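Local coordinates for putative beta-glucosidase (Bifidobacterium adolescentis, PDB 5WAB), which is a family GH3 beta-glucosidase, and probably hydrolyses a terminal alpha-L-arabinopyranosidic linkage in ginsenoside Rb2, at residues Leu448-Val453 against Glu468-Gly473; Leu408-Ala413 against Leu424-Lys429; His237-Ser242 against Asp257-Tyr262; His207-Arg212 against Ala245-Glu250. One frame throughout, in Å; residues are numbered along the deposited sequence.

Overall arrangement
The four contacts form two pairs in two domains. Contacts 1 and 2 lie in the alpha/beta C-terminal domain, with centres about 11 Å apart. They share a sheet, and Ser449 probably hydrogen-bonds through its backbone to Leu408 and Leu410. Contacts 3 and 4 lie in the TIM-barrel-like N-terminal domain, also about 11 Å apart between centres. There Ser242 O probably accepts from Leu247 N. The pairs do not touch: nearest atoms of contacts 1 and 4 are about 22 Å apart, on opposite sides of the chain's centre. In GH3 enzymes of this kind the active site lies between these two domains. Contact 1 reaches the N-terminal domain through Ser452, whose OG hydrogen-bonds to Pro116 O.

Contact 1 of 4, residues Leu448-Val453 against Glu468-Gly473; sequences LSNGSV and ESWLLG
Glu468 holds CG anti to its backbone N (chi1 168°), and a bend at chi2 (59°) turns its carboxylate toward Asn450. Asn450 keeps CG in the crowded position between its backbone N and carbonyl carbon. The amide and carboxylate therefore meet tip to tip, with their planes 33° apart. Asn450 ND2 donates to the syn lone pair of Glu468 OE2 at 2.8 Å, and the acceptor lies in the amide plane. Asn450 OD1 sits 2.7 Å from Glu468 OE1, so the acid group may carry a proton. ND2 of Asn450 also donates to Ser452 O at 2.8 Å, which fixes the rotation of the amide. Glu468 OE1 accepts from Trp470 N at 2.8 Å, from above the carboxylate plane.

The contact lies where two neighbouring parallel strands, 444-449 and 465-468, run out into loops in the sheet of the alpha/beta C-terminal domain. Strand 317-321 runs antiparallel on the other side of 465-468. Leu448 O takes two bonds. Ser469 N reaches it on a lone pair at 3.1 Å, and Ser469 OG comes from above the carbonyl plane at 2.5 Å. Further on, Asn450 N donates to Trp470 O at 3.2 Å.

The Trp470 ring has Glu468 CG over one face, offset toward the rim. Ser452 C and Val453 N meet the ring at its edge, in plane. Val453 CG2 packs alongside, 4.1 Å from Trp470 CH2. Beyond the pair, Glu415 OE2 accepts from Gly451 N, and Arg421 NH2 bonds to Val453 O.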
loop_
_atom_site.group_PDB
_atom_site.type_symbol
_atom_site.label_atom_id
_atom_site.label_comp_id
_atom_site.label_asym_id
_atom_site.label_seq_id
_atom_site.Cartn_x
_atom_site.Cartn_y
_atom_site.Cartn_z
ATOM N N LEU A 448 8.369 -17.746 0.908
ATOM C CA LEU A 448 7.056 -17.513 1.497
ATOM C C LEU A 448 6.081 -16.917 0.486
ATOM O O LEU A 448 6.421 -15.985 -0.248
ATOM C CB LEU A 448 7.167 -16.575 2.701
ATOM C CG LEU A 448 7.881 -17.088 3.951
ATOM C CD1 LEU A 448 8.078 -15.959 4.950
ATOM C CD2 LEU A 448 7.095 -18.223 4.585
ATOM N N SER A 449 4.858 -17.451 0.475
ATOM C CA SER A 449 3.743 -16.922 -0.306
ATOM C C SER A 449 2.640 -16.520 0.662
ATOM O O SER A 449 2.078 -17.376 1.356
ATOM C CB SER A 449 3.214 -17.959 -1.299
ATOM O OG SER A 449 4.181 -18.297 -2.270
ATOM N N ASN A 450 2.337 -15.227 0.722
ATOM C CA ASN A 450 1.340 -14.754 1.673
ATOM C C ASN A 450 0.926 -13.336 1.315
ATOM O O ASN A 450 1.754 -12.539 0.866
ATOM C CB ASN A 450 1.880 -14.812 3.108
ATOM C CG ASN A 450 3.282 -14.260 3.219
ATOM O OD1 ASN A 450 4.165 -14.632 2.447
ATOM N ND2 ASN A 450 3.495 -13.363 4.170
ATOM N N GLY A 451 -0.366 -13.041 1.488
ATOM C CA GLY A 451 -0.864 -11.702 1.229
ATOM C C GLY A 451 -0.579 -10.696 2.322
ATOM O O GLY A 451 -0.554 -9.493 2.046
ATOM N N SER A 452 -0.364 -11.153 3.554
ATOM C CA SER A 452 -0.024 -10.260 4.654
ATOM C C SER A 452 0.952 -10.978 5.576
ATOM O O SER A 452 1.288 -12.147 5.365
ATOM C CB SER A 452 -1.274 -9.795 5.403
ATOM O OG SER A 452 -0.948 -8.745 6.299
ATOM N N VAL A 453 1.413 -10.258 6.605
ATOM C CA VAL A 453 2.507 -10.733 7.449
ATOM C C VAL A 453 2.190 -12.106 8.010
ATOM O O VAL A 453 1.115 -12.332 8.576
ATOM C CB VAL A 453 2.781 -9.732 8.586
ATOM C CG1 VAL A 453 3.618 -10.376 9.658
ATOM C CG2 VAL A 453 3.504 -8.518 8.058
ATOM N N GLU A 468 10.966 -13.755 1.601
ATOM C CA GLU A 468 9.560 -13.369 1.685
ATOM C C GLU A 468 9.150 -12.772 0.341
ATOM O O GLU A 468 9.528 -11.643 0.011
ATOM C CB GLU A 468 9.339 -12.387 2.834
ATOM C CG GLU A 468 7.982 -11.686 2.849
ATOM C CD GLU A 468 6.795 -12.633 2.924
ATOM O OE1 GLU A 468 6.426 -13.216 1.881
ATOM O OE2 GLU A 468 6.219 -12.782 4.022
ATOM N N SER A 469 8.380 -13.532 -0.438
ATOM C CA SER A 469 8.015 -13.134 -1.791
ATOM C C SER A 469 6.578 -12.646 -1.904
ATOM O O SER A 469 6.135 -12.346 -3.017
ATOM C CB SER A 469 8.240 -14.296 -2.767
ATOM O OG SER A 469 7.449 -15.421 -2.432
ATOM N N TRP A 470 5.850 -12.560 -0.787
ATOM C CA TRP A 470 4.480 -12.056 -0.742
ATOM C C TRP A 470 3.603 -12.663 -1.828
ATOM O O TRP A 470 3.462 -13.887 -1.914
ATOM C CB TRP A 470 4.476 -10.532 -0.866
ATOM C CG TRP A 470 5.271 -9.838 0.189
ATOM C CD1 TRP A 470 6.481 -9.235 0.032
ATOM C CD2 TRP A 470 4.912 -9.665 1.567
ATOM N NE1 TRP A 470 6.900 -8.698 1.225
ATOM C CE2 TRP A 470 5.954 -8.948 2.182
ATOM C CE3 TRP A 470 3.810 -10.050 2.338
ATOM C CZ2 TRP A 470 5.933 -8.606 3.535
ATOM C CZ3 TRP A 470 3.786 -9.711 3.678
ATOM C CH2 TRP A 470 4.844 -8.996 4.264
ATOM N N LEU A 471 3.009 -11.803 -2.654
ATOM C CA LEU A 471 2.304 -12.203 -3.865
ATOM C C LEU A 471 2.955 -11.487 -5.039
ATOM O O LEU A 471 3.080 -10.259 -5.029
ATOM C CB LEU A 471 0.806 -11.872 -3.786
ATOM C CG LEU A 471 -0.007 -12.583 -2.694
ATOM C CD1 LEU A 471 -1.461 -12.116 -2.688
ATOM C CD2 LEU A 471 0.064 -14.094 -2.856
ATOM N N LEU A 472 3.365 -12.255 -6.048
ATOM C CA LEU A 472 4.237 -11.754 -7.102
ATOM C C LEU A 472 3.524 -11.475 -8.418
ATOM O O LEU A 472 4.136 -10.893 -9.318
ATOM C CB LEU A 472 5.376 -12.751 -7.349
ATOM C CG LEU A 472 6.343 -12.964 -6.185
ATOM C CD1 LEU A 472 7.270 -14.127 -6.476
ATOM C CD2 LEU A 472 7.146 -11.704 -5.919
ATOM N N GLY A 473 2.267 -11.875 -8.564
ATOM C CA GLY A 473 1.578 -11.708 -9.827
ATOM C C GLY A 473 1.916 -12.816 -10.807
ATOM O O GLY A 473 2.505 -13.843 -10.463
#

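Contact 2 of 4, residues Leu408-Ala413 against Leu424-Lys429; sequences LGLPEA and LDIPAK
Pro411 and Pro427 reach toward each other tip to tip, with Pro411 CD 3.8 Å from Pro427 CG. The Pro427 ring also lies against the backbone, its CD 3.3 Å from Gly409 O. Leu410 comes to the same segment by one branch. Its CG is anti to the carbonyl carbon (chi1 -55°), and CD2 rests on the backbone, 3.9 Å from Asp425 O. The same methyl is 4.0 Å from Ile426 CA and also touches the Pro427 ring. Ile426 extends along the contact the other way, so that its CD1 lies 4.3 Å from Leu408 CB.

No hydrogen bond crosses between the two segments; apolar packing carries the contact. Polar groups find partners nearby. Gly409 N donates to Gln430 OE1 on the helix, and Asp425 OD1 bonds to Ser455 OG. Gly409, the last residue of the strand, has a positive phi (144°), where a side chain would clash with the preceding carbonyl O. Pro427 is the N-cap residue of helix 428-438. The contact thus packs the end of strand 403-409 against the entry to the helix. This is the strand-to-helix half of a beta-alpha-beta crossover, in which helix 428-438 links the parallel neighbours 403-409 and 444-449.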
loop_
_atom_site.group_PDB
_atom_site.type_symbol
_atom_site.label_atom_id
_atom_site.label_comp_id
_atom_site.label_asym_id
_atom_site.label_seq_id
_atom_site.Cartn_x
_atom_site.Cartn_y
_atom_site.Cartn_z
ATOM N N LEU A 408 6.606 -22.378 1.150
ATOM C CA LEU A 408 5.587 -22.400 2.185
ATOM C C LEU A 408 4.745 -21.128 2.112
ATOM O O LEU A 408 5.033 -20.202 1.345
ATOM C CB LEU A 408 6.242 -22.542 3.557
ATOM C CG LEU A 408 7.285 -23.658 3.622
ATOM C CD1 LEU A 408 8.031 -23.647 4.956
ATOM C CD2 LEU A 408 6.624 -25.008 3.366
ATOM N N GLY A 409 3.712 -21.072 2.938
ATOM C CA GLY A 409 2.905 -19.879 2.994
ATOM C C GLY A 409 1.442 -20.202 3.211
ATOM O O GLY A 409 1.082 -21.294 3.651
ATOM N N LEU A 410 0.602 -19.216 2.890
ATOM C CA LEU A 410 -0.822 -19.282 3.169
ATOM C C LEU A 410 -1.573 -19.757 1.939
ATOM O O LEU A 410 -1.413 -19.158 0.866
ATOM C CB LEU A 410 -1.333 -17.909 3.584
ATOM C CG LEU A 410 -0.631 -17.243 4.762
ATOM C CD1 LEU A 410 -1.211 -15.851 4.987
ATOM C CD2 LEU A 410 -0.764 -18.097 6.005
ATOM N N PRO A 411 -2.362 -20.823 2.020
ATOM C CA PRO A 411 -3.284 -21.141 0.929
ATOM C C PRO A 411 -4.404 -20.114 0.886
ATOM O O PRO A 411 -4.568 -19.299 1.795
ATOM C CB PRO A 411 -3.811 -22.534 1.286
ATOM C CG PRO A 411 -2.915 -23.030 2.364
ATOM C CD PRO A 411 -2.426 -21.826 3.091
ATOM N N GLU A 412 -5.192 -20.166 -0.191
ATOM C CA GLU A 412 -6.229 -19.155 -0.392
ATOM C C GLU A 412 -7.244 -19.151 0.748
ATOM O O GLU A 412 -7.713 -18.083 1.164
ATOM C CB GLU A 412 -6.931 -19.373 -1.731
ATOM C CG GLU A 412 -6.155 -18.880 -2.939
ATOM C CD GLU A 412 -7.022 -18.790 -4.183
ATOM O OE1 GLU A 412 -8.173 -19.275 -4.145
ATOM O OE2 GLU A 412 -6.553 -18.235 -5.199
ATOM N N ALA A 413 -7.586 -20.332 1.277
ATOM C CA ALA A 413 -8.568 -20.409 2.355
ATOM C C ALA A 413 -8.041 -19.838 3.666
ATOM O O ALA A 413 -8.842 -19.509 4.548
ATOM C CB ALA A 413 -9.019 -21.854 2.557
ATOM N N LEU A 424 -1.351 -15.190 12.736
ATOM C CA LEU A 424 -0.273 -14.843 11.821
ATOM C C LEU A 424 0.458 -16.069 11.290
ATOM O O LEU A 424 1.174 -15.959 10.289
ATOM C CB LEU A 424 0.728 -13.892 12.501
ATOM C CG LEU A 424 0.214 -12.482 12.794
ATOM C CD1 LEU A 424 1.260 -11.630 13.490
ATOM C CD2 LEU A 424 -0.247 -11.821 11.506
ATOM N N ASP A 425 0.257 -17.234 11.907
ATOM C CA ASP A 425 1.048 -18.417 11.600
ATOM C C ASP A 425 0.682 -18.998 10.237
ATOM O O ASP A 425 -0.451 -18.874 9.763
ATOM C CB ASP A 425 0.848 -19.480 12.687
ATOM C CG ASP A 425 1.184 -18.971 14.084
ATOM O OD1 ASP A 425 2.049 -18.083 14.208
ATOM O OD2 ASP A 425 0.578 -19.452 15.065
ATOM N N ILE A 426 1.670 -19.619 9.598
ATOM C CA ILE A 426 1.461 -20.441 8.406
ATOM C C ILE A 426 0.888 -21.778 8.861
ATOM O O ILE A 426 0.933 -22.076 10.062
ATOM C CB ILE A 426 2.765 -20.617 7.614
ATOM C CG1 ILE A 426 3.740 -21.507 8.391
ATOM C CG2 ILE A 426 3.366 -19.253 7.285
ATOM C CD1 ILE A 426 5.004 -21.844 7.631
ATOM N N PRO A 427 0.313 -22.594 7.973
ATOM C CA PRO A 427 -0.278 -23.865 8.419
ATOM C C PRO A 427 0.717 -24.741 9.176
ATOM O O PRO A 427 1.891 -24.843 8.812
ATOM C CB PRO A 427 -0.729 -24.520 7.111
ATOM C CG PRO A 427 -1.025 -23.373 6.214
ATOM C CD PRO A 427 0.004 -22.322 6.554
ATOM N N ALA A 428 0.218 -25.387 10.237
ATOM C CA ALA A 428 1.068 -26.162 11.139
ATOM C C ALA A 428 1.685 -27.379 10.459
ATOM O O ALA A 428 2.816 -27.761 10.786
ATOM C CB ALA A 428 0.264 -26.600 12.363
ATOM N N LYS A 429 0.958 -28.015 9.538
ATOM C CA LYS A 429 1.519 -29.174 8.852
ATOM C C LYS A 429 2.682 -28.783 7.943
ATOM O O LYS A 429 3.567 -29.609 7.687
ATOM C CB LYS A 429 0.418 -29.902 8.077
ATOM C CG LYS A 429 -0.255 -29.088 6.988
ATOM C CD LYS A 429 -1.354 -29.903 6.316
ATOM C CE LYS A 429 -2.016 -29.124 5.193
ATOM N NZ LYS A 429 -3.063 -29.923 4.502
#

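Contact 3 of 4, residues His237-Ser242 against Asp257-Tyr262; sequences HDRVAS and DDQIVY
Two short helices, 239-245 and 257-265, meet here in the TIM-barrel-like N-terminal domain, further along the chain from strand 228-230. Arg239, in the first turn of one, reaches Asp257 of the other. Its chain bends at chi2 (-60°) and chi3 (-51°), which folds the guanidinium over toward the partner helix. NH1 and NH2 of Arg239 then grip a single oxygen end-on. Arg239 NH1 meets the anti lone pair of Asp257 OD1 at 3.0 Å. Arg239 NH2 reaches the same OD1 at 3.3 Å, from above the carboxylate plane. That oxygen lies in the guanidinium plane, and the two flat groups stand nearly upright to each other, 84° apart. Ser22 OG is a further partner of Asp257 OD1, and Thr256 OG1 bonds to Arg239 NH1.

Ile260 covers one face of the guanidinium, with CG1 3.4 Å from Arg239 NH2. Gln259 crosses the arginine at about a right angle, its OE1 3.5 Å from Arg239 CB. One water completes this side. It accepts from Arg239 N at 3.0 Å and donates to Gln259 OE1 at 2.8 Å, so an N-H of the first helical turn is satisfied. Val240 adds packing, with CG2 3.9 Å from Gln259 O. Asp238 stands at the N-cap position of helix 239-245, where its OD1 accepts a weak capping bond from Ala241 N.

Ile260 also rests on Ala18 of helix 14-19. This is plain helix-helix packing, bridged by one salt bridge, in the TIM-barrel-like domain of a GH3 enzyme.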
loop_
_atom_site.group_PDB
_atom_site.type_symbol
_atom_site.label_atom_id
_atom_site.label_comp_id
_atom_site.label_asym_id
_atom_site.label_seq_id
_atom_site.Cartn_x
_atom_site.Cartn_y
_atom_site.Cartn_z
ATOM N N HIS A 237 -26.163 4.982 1.394
ATOM C CA HIS A 237 -27.380 4.590 2.098
ATOM C C HIS A 237 -28.489 5.627 2.009
ATOM O O HIS A 237 -29.666 5.263 2.071
ATOM C CB HIS A 237 -27.065 4.324 3.573
ATOM C CG HIS A 237 -26.117 3.185 3.786
ATOM N ND1 HIS A 237 -25.858 2.243 2.815
ATOM C CD2 HIS A 237 -25.333 2.864 4.843
ATOM C CE1 HIS A 237 -24.973 1.376 3.273
ATOM N NE2 HIS A 237 -24.636 1.732 4.499
ATOM N N ASP A 238 -28.133 6.902 1.882
ATOM C CA ASP A 238 -29.083 8.005 1.769
ATOM C C ASP A 238 -28.697 8.822 0.544
ATOM O O ASP A 238 -27.700 9.550 0.578
ATOM C CB ASP A 238 -29.067 8.873 3.031
ATOM C CG ASP A 238 -30.292 9.751 3.162
ATOM O OD1 ASP A 238 -30.860 10.163 2.127
ATOM O OD2 ASP A 238 -30.682 10.039 4.310
ATOM N N ARG A 239 -29.486 8.708 -0.529
ATOM C CA ARG A 239 -29.139 9.376 -1.781
ATOM C C ARG A 239 -28.962 10.874 -1.576
ATOM O O ARG A 239 -27.975 11.461 -2.032
ATOM C CB ARG A 239 -30.206 9.104 -2.838
ATOM C CG ARG A 239 -30.206 7.693 -3.405
ATOM C CD ARG A 239 -28.886 7.340 -4.078
ATOM N NE ARG A 239 -28.450 8.337 -5.055
ATOM C CZ ARG A 239 -28.852 8.384 -6.323
ATOM N NH1 ARG A 239 -29.727 7.498 -6.781
ATOM N NH2 ARG A 239 -28.387 9.327 -7.136
ATOM N N VAL A 240 -29.916 11.514 -0.900
ATOM C CA VAL A 240 -29.849 12.961 -0.724
ATOM C C VAL A 240 -28.694 13.335 0.195
ATOM O O VAL A 240 -27.923 14.260 -0.099
ATOM C CB VAL A 240 -31.191 13.497 -0.190
ATOM C CG1 VAL A 240 -31.131 15.003 -0.007
ATOM C CG2 VAL A 240 -32.308 13.120 -1.127
ATOM N N ALA A 241 -28.535 12.608 1.305
ATOM C CA ALA A 241 -27.471 12.933 2.251
ATOM C C ALA A 241 -26.095 12.760 1.624
ATOM O O ALA A 241 -25.205 13.596 1.827
ATOM C CB ALA A 241 -27.603 12.073 3.505
ATOM N N SER A 242 -25.905 11.691 0.846
ATOM C CA SER A 242 -24.611 11.465 0.207
ATOM C C SER A 242 -24.282 12.569 -0.788
ATOM O O SER A 242 -23.150 13.064 -0.821
ATOM C CB SER A 242 -24.589 10.100 -0.484
ATOM O OG SER A 242 -24.697 9.047 0.460
ATOM N N ASP A 257 -32.670 7.618 -8.608
ATOM C CA ASP A 257 -32.368 8.986 -9.014
ATOM C C ASP A 257 -33.567 9.900 -8.835
ATOM O O ASP A 257 -33.392 11.117 -8.732
ATOM C CB ASP A 257 -31.903 9.042 -10.466
ATOM C CG ASP A 257 -30.632 8.277 -10.697
ATOM O OD1 ASP A 257 -29.904 8.018 -9.714
ATOM O OD2 ASP A 257 -30.361 7.937 -11.867
ATOM N N ASP A 258 -34.780 9.338 -8.802
ATOM C CA ASP A 258 -35.965 10.159 -8.596
ATOM C C ASP A 258 -35.890 10.899 -7.266
ATOM O O ASP A 258 -36.461 11.988 -7.127
ATOM C CB ASP A 258 -37.226 9.288 -8.683
ATOM C CG ASP A 258 -37.270 8.191 -7.614
ATOM O OD1 ASP A 258 -36.227 7.548 -7.371
ATOM O OD2 ASP A 258 -38.353 7.947 -7.035
ATOM N N GLN A 259 -35.170 10.336 -6.290
ATOM C CA GLN A 259 -34.981 11.013 -5.012
ATOM C C GLN A 259 -34.130 12.271 -5.155
ATOM O O GLN A 259 -34.363 13.256 -4.443
ATOM C CB GLN A 259 -34.355 10.053 -3.997
ATOM C CG GLN A 259 -35.186 8.808 -3.749
ATOM C CD GLN A 259 -34.514 7.817 -2.812
ATOM O OE1 GLN A 259 -33.517 8.132 -2.159
ATOM N NE2 GLN A 259 -35.067 6.610 -2.737
ATOM N N ILE A 260 -33.149 12.263 -6.060
ATOM C CA ILE A 260 -32.380 13.479 -6.308
ATOM C C ILE A 260 -33.260 14.535 -6.963
ATOM O O ILE A 260 -33.185 15.722 -6.624
ATOM C CB ILE A 260 -31.134 13.173 -7.161
ATOM C CG1 ILE A 260 -30.299 12.059 -6.521
ATOM C CG2 ILE A 260 -30.311 14.449 -7.388
ATOM C CD1 ILE A 260 -29.768 12.395 -5.126
ATOM N N VAL A 261 -34.114 14.117 -7.902
ATOM C CA VAL A 261 -34.986 15.056 -8.606
ATOM C C VAL A 261 -35.973 15.700 -7.640
ATOM O O VAL A 261 -36.167 16.923 -7.643
ATOM C CB VAL A 261 -35.717 14.345 -9.757
ATOM C CG1 VAL A 261 -36.693 15.293 -10.432
ATOM C CG2 VAL A 261 -34.720 13.808 -10.755
ATOM N N TYR A 262 -36.625 14.880 -6.810
ATOM C CA TYR A 262 -37.583 15.395 -5.837
ATOM C C TYR A 262 -36.907 16.341 -4.853
ATOM O O TYR A 262 -37.427 17.424 -4.559
ATOM C CB TYR A 262 -38.244 14.230 -5.102
ATOM C CG TYR A 262 -39.127 13.393 -5.996
ATOM C CD1 TYR A 262 -39.799 13.962 -7.071
ATOM C CD2 TYR A 262 -39.269 12.029 -5.783
ATOM C CE1 TYR A 262 -40.599 13.197 -7.895
ATOM C CE2 TYR A 262 -40.067 11.256 -6.605
ATOM C CZ TYR A 262 -40.729 11.845 -7.660
ATOM O OH TYR A 262 -41.521 11.074 -8.479
HETATM O O HOH W 1 -31.759 6.736 -0.404
#

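Contact 4 of 4, residues His207-Arg212 against Ala245-Glu250; sequences HSAQNR and AGLNLE
Ala245 forms the tight part of this contact. Its methyl fits against the backbone of the opposite segment, with CB 3.4 Å from Gln210 C. The same CB lies 3.7 Å from Asn211 N. Beside it the two backbones come very close, Arg212 CA standing 3.8 Å from Ala245 CA. Ala245 O faces Arg212 CA at 3.4 Å in a nearly straight CA-H...O contact, 165° at the hydrogen. This carbonyl also accepts from Thr216 OG1 of helix 212-222.

Two helix ends are joined here. Asn211 is the N-cap of helix 212-222, and its OD1 takes the N-H of Leu214. Gly246 closes helix 239-245 in a Schellman motif, with the positive phi (118°) such an ending needs. Both belong to the TIM-barrel-like N-terminal domain, and no hydrogen bond runs between the two segments.

After Gly246 the packing loosens. Leu247 CB lies 3.8 Å from Ala209 O, and the side chains meet lightly, Leu247 CD1 being 4.5 Å from Ala209 CB. Both of these side chains also touch Cys198 on strand 195-198, so this side is buried though less closely fitted.

Arg212, exposed, lies at the rim. Its CG is anti to the backbone N (chi1 180°), and the chain runs extended from CG to NE. CB and CG pack closest, with CB 3.8 Å from Ala245 CA. Gln210, partly exposed, has its CB pointing away from 245-250 and lies on Ala241 of helix 239-245.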
loop_
_atom_site.group_PDB
_atom_site.type_symbol
_atom_site.label_atom_id
_atom_site.label_comp_id
_atom_site.label_asym_id
_atom_site.label_seq_id
_atom_site.Cartn_x
_atom_site.Cartn_y
_atom_site.Cartn_z
ATOM N N HIS A 207 -21.002 7.477 8.262
ATOM C CA HIS A 207 -20.556 6.719 7.101
ATOM C C HIS A 207 -19.815 7.644 6.142
ATOM O O HIS A 207 -20.181 8.810 5.972
ATOM C CB HIS A 207 -21.746 6.084 6.382
ATOM C CG HIS A 207 -22.162 4.756 6.939
ATOM N ND1 HIS A 207 -21.377 3.627 6.846
ATOM C CD2 HIS A 207 -23.289 4.379 7.588
ATOM C CE1 HIS A 207 -22.001 2.611 7.415
ATOM N NE2 HIS A 207 -23.162 3.041 7.876
ATOM N N SER A 208 -18.765 7.120 5.509
ATOM C CA SER A 208 -17.947 7.968 4.650
ATOM C C SER A 208 -18.752 8.524 3.481
ATOM O O SER A 208 -18.523 9.664 3.059
ATOM C CB SER A 208 -16.728 7.190 4.146
ATOM O OG SER A 208 -15.948 6.691 5.229
ATOM N N ALA A 209 -19.708 7.751 2.958
ATOM C CA ALA A 209 -20.504 8.198 1.820
ATOM C C ALA A 209 -21.367 9.403 2.153
ATOM O O ALA A 209 -21.860 10.073 1.240
ATOM C CB ALA A 209 -21.387 7.051 1.323
ATOM N N GLN A 210 -21.504 9.712 3.437
ATOM C CA GLN A 210 -22.423 10.705 3.968
ATOM C C GLN A 210 -21.688 11.771 4.769
ATOM O O GLN A 210 -22.326 12.624 5.392
ATOM C CB GLN A 210 -23.442 9.964 4.838
ATOM C CG GLN A 210 -24.681 10.686 5.273
ATOM C CD GLN A 210 -25.644 9.721 5.920
ATOM O OE1 GLN A 210 -25.757 8.580 5.488
ATOM N NE2 GLN A 210 -26.320 10.157 6.972
ATOM N N ASN A 211 -20.360 11.742 4.756
ATOM C CA ASN A 211 -19.524 12.544 5.644
ATOM C C ASN A 211 -19.097 13.800 4.889
ATOM O O ASN A 211 -18.137 13.774 4.115
ATOM C CB ASN A 211 -18.321 11.723 6.103
ATOM C CG ASN A 211 -17.634 12.304 7.322
ATOM O OD1 ASN A 211 -17.704 13.509 7.582
ATOM N ND2 ASN A 211 -16.938 11.448 8.067
ATOM N N ARG A 212 -19.810 14.904 5.115
ATOM C CA ARG A 212 -19.483 16.137 4.405
ATOM C C ARG A 212 -18.127 16.682 4.837
ATOM O O ARG A 212 -17.377 17.222 4.012
ATOM C CB ARG A 212 -20.571 17.188 4.631
ATOM C CG ARG A 212 -20.294 18.494 3.919
ATOM C CD ARG A 212 -21.506 19.397 3.935
ATOM N NE ARG A 212 -21.204 20.697 3.350
ATOM C CZ ARG A 212 -21.237 20.956 2.043
ATOM N NH1 ARG A 212 -21.558 20.000 1.176
ATOM N NH2 ARG A 212 -20.950 22.174 1.596
ATOM N N ALA A 245 -23.224 15.613 0.944
ATOM C CA ALA A 245 -21.915 15.479 1.567
ATOM C C ALA A 245 -20.781 15.644 0.566
ATOM O O ALA A 245 -19.653 15.943 0.973
ATOM C CB ALA A 245 -21.799 14.121 2.264
ATOM N N GLY A 246 -21.049 15.456 -0.725
ATOM C CA GLY A 246 -20.021 15.587 -1.737
ATOM C C GLY A 246 -19.755 14.318 -2.523
ATOM O O GLY A 246 -18.776 14.237 -3.272
ATOM N N LEU A 247 -20.630 13.326 -2.380
ATOM C CA LEU A 247 -20.531 12.091 -3.149
ATOM C C LEU A 247 -21.157 12.305 -4.523
ATOM O O LEU A 247 -22.368 12.525 -4.637
ATOM C CB LEU A 247 -21.226 10.947 -2.422
ATOM C CG LEU A 247 -20.960 9.585 -3.057
ATOM C CD1 LEU A 247 -19.758 8.917 -2.386
ATOM C CD2 LEU A 247 -22.201 8.717 -2.990
ATOM N N ASN A 248 -20.338 12.252 -5.570
ATOM C CA ASN A 248 -20.857 12.495 -6.910
ATOM C C ASN A 248 -21.651 11.317 -7.457
ATOM O O ASN A 248 -22.629 11.521 -8.182
ATOM C CB ASN A 248 -19.713 12.819 -7.863
ATOM C CG ASN A 248 -18.900 13.999 -7.398
ATOM O OD1 ASN A 248 -18.120 13.896 -6.448
ATOM N ND2 ASN A 248 -19.086 15.138 -8.053
ATOM N N LEU A 249 -21.253 10.090 -7.143
ATOM C CA LEU A 249 -21.706 8.930 -7.902
ATOM C C LEU A 249 -22.081 7.790 -6.968
ATOM O O LEU A 249 -21.239 7.306 -6.201
ATOM C CB LEU A 249 -20.615 8.479 -8.878
ATOM C CG LEU A 249 -20.924 7.340 -9.849
ATOM C CD1 LEU A 249 -21.940 7.752 -10.909
ATOM C CD2 LEU A 249 -19.639 6.843 -10.490
ATOM N N GLU A 250 -23.325 7.325 -7.078
ATOM C CA GLU A 250 -23.762 6.109 -6.405
ATOM C C GLU A 250 -23.451 4.914 -7.293
ATOM O O GLU A 250 -23.806 4.905 -8.477
ATOM C CB GLU A 250 -25.261 6.143 -6.100
ATOM C CG GLU A 250 -25.771 4.865 -5.429
ATOM C CD GLU A 250 -27.246 4.571 -5.699
ATOM O OE1 GLU A 250 -27.744 4.930 -6.785
ATOM O OE2 GLU A 250 -27.908 3.971 -4.824
#